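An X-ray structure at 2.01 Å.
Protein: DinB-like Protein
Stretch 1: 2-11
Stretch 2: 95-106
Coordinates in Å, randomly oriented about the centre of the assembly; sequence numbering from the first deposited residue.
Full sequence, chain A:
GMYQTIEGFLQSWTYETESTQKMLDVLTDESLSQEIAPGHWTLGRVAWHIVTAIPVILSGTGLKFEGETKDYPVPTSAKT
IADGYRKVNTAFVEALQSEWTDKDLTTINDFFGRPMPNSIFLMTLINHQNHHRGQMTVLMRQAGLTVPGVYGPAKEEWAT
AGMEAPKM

Stretch 1 2-11: MYQTIEGFLQ
Stretch 2, residues 95-106: ALQSEWTDKDLT

The start of one helix is bonded by an aspartate from a distant part of the chain. Ile 6 N donates to Asp 102 OD1 at 3.0 Å, nearly straight at 167°. This satisfies an amide that has no helical carbonyl before it. Thr 5 holds the N-cap position, with phi/psi -135/155 and chi1 t. Its OG1 lies 3.0 Å from Asp 102 OD1. One water donates to Asp 102 OD1 (2.9 Å) and accepts from Glu 7 N (3.1 Å). Another donates to Gln 4 O (3.0 Å) and Asp 102 O (2.6 Å).

Helices 6-11 and 95-99 run antiparallel at 171°, with axes 11.4 Å apart. Thr 5 pairs with Asp 102 (CA to CA 4.8 Å) and Tyr 3 with Leu 105 (CA to CA 7.2 Å). Trp 100 leaves the helix at phi/psi -107/149. Residues 102-106 then take helical angles. Thr 101 N donates to Asp 104 OD2 at 2.7 Å, which braces this turn.

Ile 6 (m, m) fills the apolar centre. Its CD1 lies 4.0 Å from Trp 100 CB and 4.1 Å from Leu 105 CG. Leu 105 (m, t) points toward stretch 1. Leu 96 (t, p) places CD2 3.8 Å from Phe 9 CD2 and 4.0 Å from Leu 10 CD2. Phe 9 is t; Leu 10 is m, t.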

# COMPACT_ATOMS: atom_id res chain seq x y z
N MSE A 2 5.22 -0.56 18.31
CA MSE A 2 3.80 -0.93 18.60
C MSE A 2 2.84 0.22 18.24
O MSE A 2 3.29 1.32 17.90
CB MSE A 2 3.64 -1.31 20.08
N TYR A 3 1.54 -0.08 18.27
CA TYR A 3 0.46 0.92 18.22
C TYR A 3 -0.49 0.58 19.35
O TYR A 3 -1.08 -0.51 19.34
CB TYR A 3 -0.32 0.87 16.90
CG TYR A 3 0.43 1.36 15.69
CD1 TYR A 3 1.24 0.50 14.96
CD2 TYR A 3 0.34 2.70 15.27
CE1 TYR A 3 1.94 0.94 13.84
CE2 TYR A 3 1.04 3.15 14.14
CZ TYR A 3 1.84 2.25 13.43
OH TYR A 3 2.55 2.65 12.33
N GLN A 4 -0.65 1.48 20.31
CA GLN A 4 -1.52 1.23 21.46
C GLN A 4 -2.99 1.09 21.03
O GLN A 4 -3.71 0.27 21.59
CB GLN A 4 -1.38 2.33 22.51
N THR A 5 -3.41 1.86 20.04
CA THR A 5 -4.83 1.93 19.69
C THR A 5 -5.14 1.86 18.19
O THR A 5 -4.31 2.22 17.35
CB THR A 5 -5.46 3.24 20.26
OG1 THR A 5 -6.81 3.39 19.79
CG2 THR A 5 -4.64 4.47 19.85
N ILE A 6 -6.35 1.42 17.88
CA ILE A 6 -6.87 1.42 16.51
C ILE A 6 -6.95 2.83 15.92
O ILE A 6 -6.52 3.05 14.80
CB ILE A 6 -8.28 0.78 16.43
CG1 ILE A 6 -8.24 -0.69 16.83
CG2 ILE A 6 -8.86 0.92 15.01
CD1 ILE A 6 -7.30 -1.54 16.02
N GLU A 7 -7.51 3.78 16.67
CA GLU A 7 -7.62 5.15 16.17
C GLU A 7 -6.24 5.77 16.00
O GLU A 7 -6.03 6.55 15.09
CB GLU A 7 -8.49 6.03 17.09
CG GLU A 7 -9.97 5.62 17.13
CD GLU A 7 -10.61 5.44 15.76
OE1 GLU A 7 -10.42 6.33 14.88
OE2 GLU A 7 -11.31 4.41 15.56
N GLY A 8 -5.30 5.42 16.87
CA GLY A 8 -3.94 5.90 16.75
C GLY A 8 -3.30 5.46 15.44
O GLY A 8 -2.58 6.24 14.80
N PHE A 9 -3.56 4.21 15.04
CA PHE A 9 -3.06 3.69 13.78
C PHE A 9 -3.71 4.40 12.60
O PHE A 9 -3.04 4.70 11.62
CB PHE A 9 -3.27 2.17 13.64
CG PHE A 9 -3.01 1.66 12.24
CD1 PHE A 9 -1.72 1.57 11.74
CD2 PHE A 9 -4.06 1.29 11.41
CE1 PHE A 9 -1.49 1.13 10.45
CE2 PHE A 9 -3.83 0.86 10.12
CZ PHE A 9 -2.53 0.77 9.65
N LEU A 10 -5.01 4.66 12.70
CA LEU A 10 -5.75 5.25 11.59
C LEU A 10 -5.37 6.71 11.33
O LEU A 10 -5.45 7.18 10.20
CB LEU A 10 -7.27 5.08 11.79
CG LEU A 10 -7.71 3.61 11.73
CD1 LEU A 10 -9.16 3.42 12.14
CD2 LEU A 10 -7.46 3.04 10.35
N GLN A 11 -4.92 7.42 12.37
CA GLN A 11 -4.39 8.78 12.21
C GLN A 11 -3.08 8.74 11.40
O GLN A 11 -2.86 9.58 10.53
CB GLN A 11 -4.17 9.47 13.57
N ALA A 95 -12.68 -3.29 7.39
CA ALA A 95 -12.58 -4.58 8.08
C ALA A 95 -11.92 -4.39 9.44
O ALA A 95 -12.34 -4.99 10.43
CB ALA A 95 -11.82 -5.59 7.23
N LEU A 96 -10.91 -3.53 9.49
CA LEU A 96 -10.22 -3.21 10.73
C LEU A 96 -11.21 -2.61 11.73
O LEU A 96 -11.22 -3.01 12.89
CB LEU A 96 -9.07 -2.23 10.46
CG LEU A 96 -7.94 -2.17 11.50
CD1 LEU A 96 -6.97 -3.29 11.25
CD2 LEU A 96 -7.20 -0.85 11.44
N GLN A 97 -12.04 -1.67 11.29
CA GLN A 97 -12.97 -0.98 12.19
C GLN A 97 -14.11 -1.90 12.65
O GLN A 97 -14.61 -1.75 13.77
CB GLN A 97 -13.54 0.29 11.55
CG GLN A 97 -12.56 1.48 11.53
CD GLN A 97 -13.03 2.65 10.68
OE1 GLN A 97 -12.23 3.50 10.28
NE2 GLN A 97 -14.32 2.68 10.36
N SER A 98 -14.50 -2.84 11.80
CA SER A 98 -15.56 -3.80 12.12
C SER A 98 -15.09 -4.87 13.08
O SER A 98 -15.80 -5.18 14.05
CB SER A 98 -16.05 -4.50 10.86
OG SER A 98 -16.56 -3.55 9.95
N GLU A 99 -13.90 -5.42 12.83
CA GLU A 99 -13.47 -6.65 13.49
C GLU A 99 -12.49 -6.48 14.65
O GLU A 99 -12.48 -7.31 15.56
CB GLU A 99 -12.94 -7.65 12.46
CG GLU A 99 -13.99 -8.05 11.39
CD GLU A 99 -15.15 -8.90 11.94
N TRP A 100 -11.68 -5.42 14.65
CA TRP A 100 -10.66 -5.25 15.69
C TRP A 100 -11.02 -4.14 16.68
O TRP A 100 -11.69 -3.17 16.31
CB TRP A 100 -9.29 -4.93 15.07
CG TRP A 100 -8.61 -6.11 14.41
CD1 TRP A 100 -9.15 -7.35 14.19
CD2 TRP A 100 -7.29 -6.14 13.86
NE1 TRP A 100 -8.23 -8.15 13.54
CE2 TRP A 100 -7.09 -7.43 13.32
CE3 TRP A 100 -6.27 -5.20 13.75
CZ2 TRP A 100 -5.90 -7.80 12.70
CZ3 TRP A 100 -5.08 -5.58 13.13
CH2 TRP A 100 -4.90 -6.87 12.62
N THR A 101 -10.58 -4.33 17.92
CA THR A 101 -10.53 -3.29 18.95
C THR A 101 -9.06 -3.16 19.37
O THR A 101 -8.21 -3.86 18.83
CB THR A 101 -11.46 -3.61 20.16
OG1 THR A 101 -11.18 -4.92 20.67
CG2 THR A 101 -12.93 -3.57 19.75
N ASP A 102 -8.73 -2.28 20.31
CA ASP A 102 -7.31 -2.05 20.69
C ASP A 102 -6.52 -3.31 21.08
O ASP A 102 -5.31 -3.36 20.85
CB ASP A 102 -7.18 -1.06 21.85
CG ASP A 102 -7.79 0.30 21.54
OD1 ASP A 102 -7.90 0.67 20.36
OD2 ASP A 102 -8.17 0.99 22.51
N LYS A 103 -7.19 -4.27 21.72
CA LYS A 103 -6.54 -5.49 22.21
C LYS A 103 -6.02 -6.42 21.11
O LYS A 103 -4.96 -7.06 21.27
CB LYS A 103 -7.46 -6.27 23.18
CG LYS A 103 -8.66 -6.99 22.59
CD LYS A 103 -9.55 -7.53 23.72
CE LYS A 103 -10.88 -8.09 23.20
NZ LYS A 103 -11.84 -8.46 24.30
N ASP A 104 -6.73 -6.45 19.99
CA ASP A 104 -6.36 -7.24 18.83
C ASP A 104 -4.97 -6.88 18.27
O ASP A 104 -4.34 -7.68 17.57
CB ASP A 104 -7.40 -7.06 17.74
CG ASP A 104 -8.75 -7.64 18.10
OD1 ASP A 104 -8.91 -8.88 18.05
OD2 ASP A 104 -9.67 -6.86 18.42
N LEU A 105 -4.50 -5.68 18.57
CA LEU A 105 -3.17 -5.26 18.16
C LEU A 105 -2.08 -6.09 18.82
O LEU A 105 -0.94 -6.10 18.34
CB LEU A 105 -2.95 -3.78 18.44
CG LEU A 105 -3.77 -2.83 17.58
CD1 LEU A 105 -3.70 -1.41 18.13
CD2 LEU A 105 -3.29 -2.88 16.14
N THR A 106 -2.40 -6.75 19.94
CA THR A 106 -1.46 -7.63 20.64
C THR A 106 -1.52 -9.10 20.20
O THR A 106 -0.62 -9.86 20.51
CB THR A 106 -1.68 -7.60 22.19
OG1 THR A 106 -2.93 -8.21 22.53
CG2 THR A 106 -1.65 -6.17 22.71
O HOH W 1 -3.17 -2.66 22.17
O HOH W 2 -9.19 2.90 19.12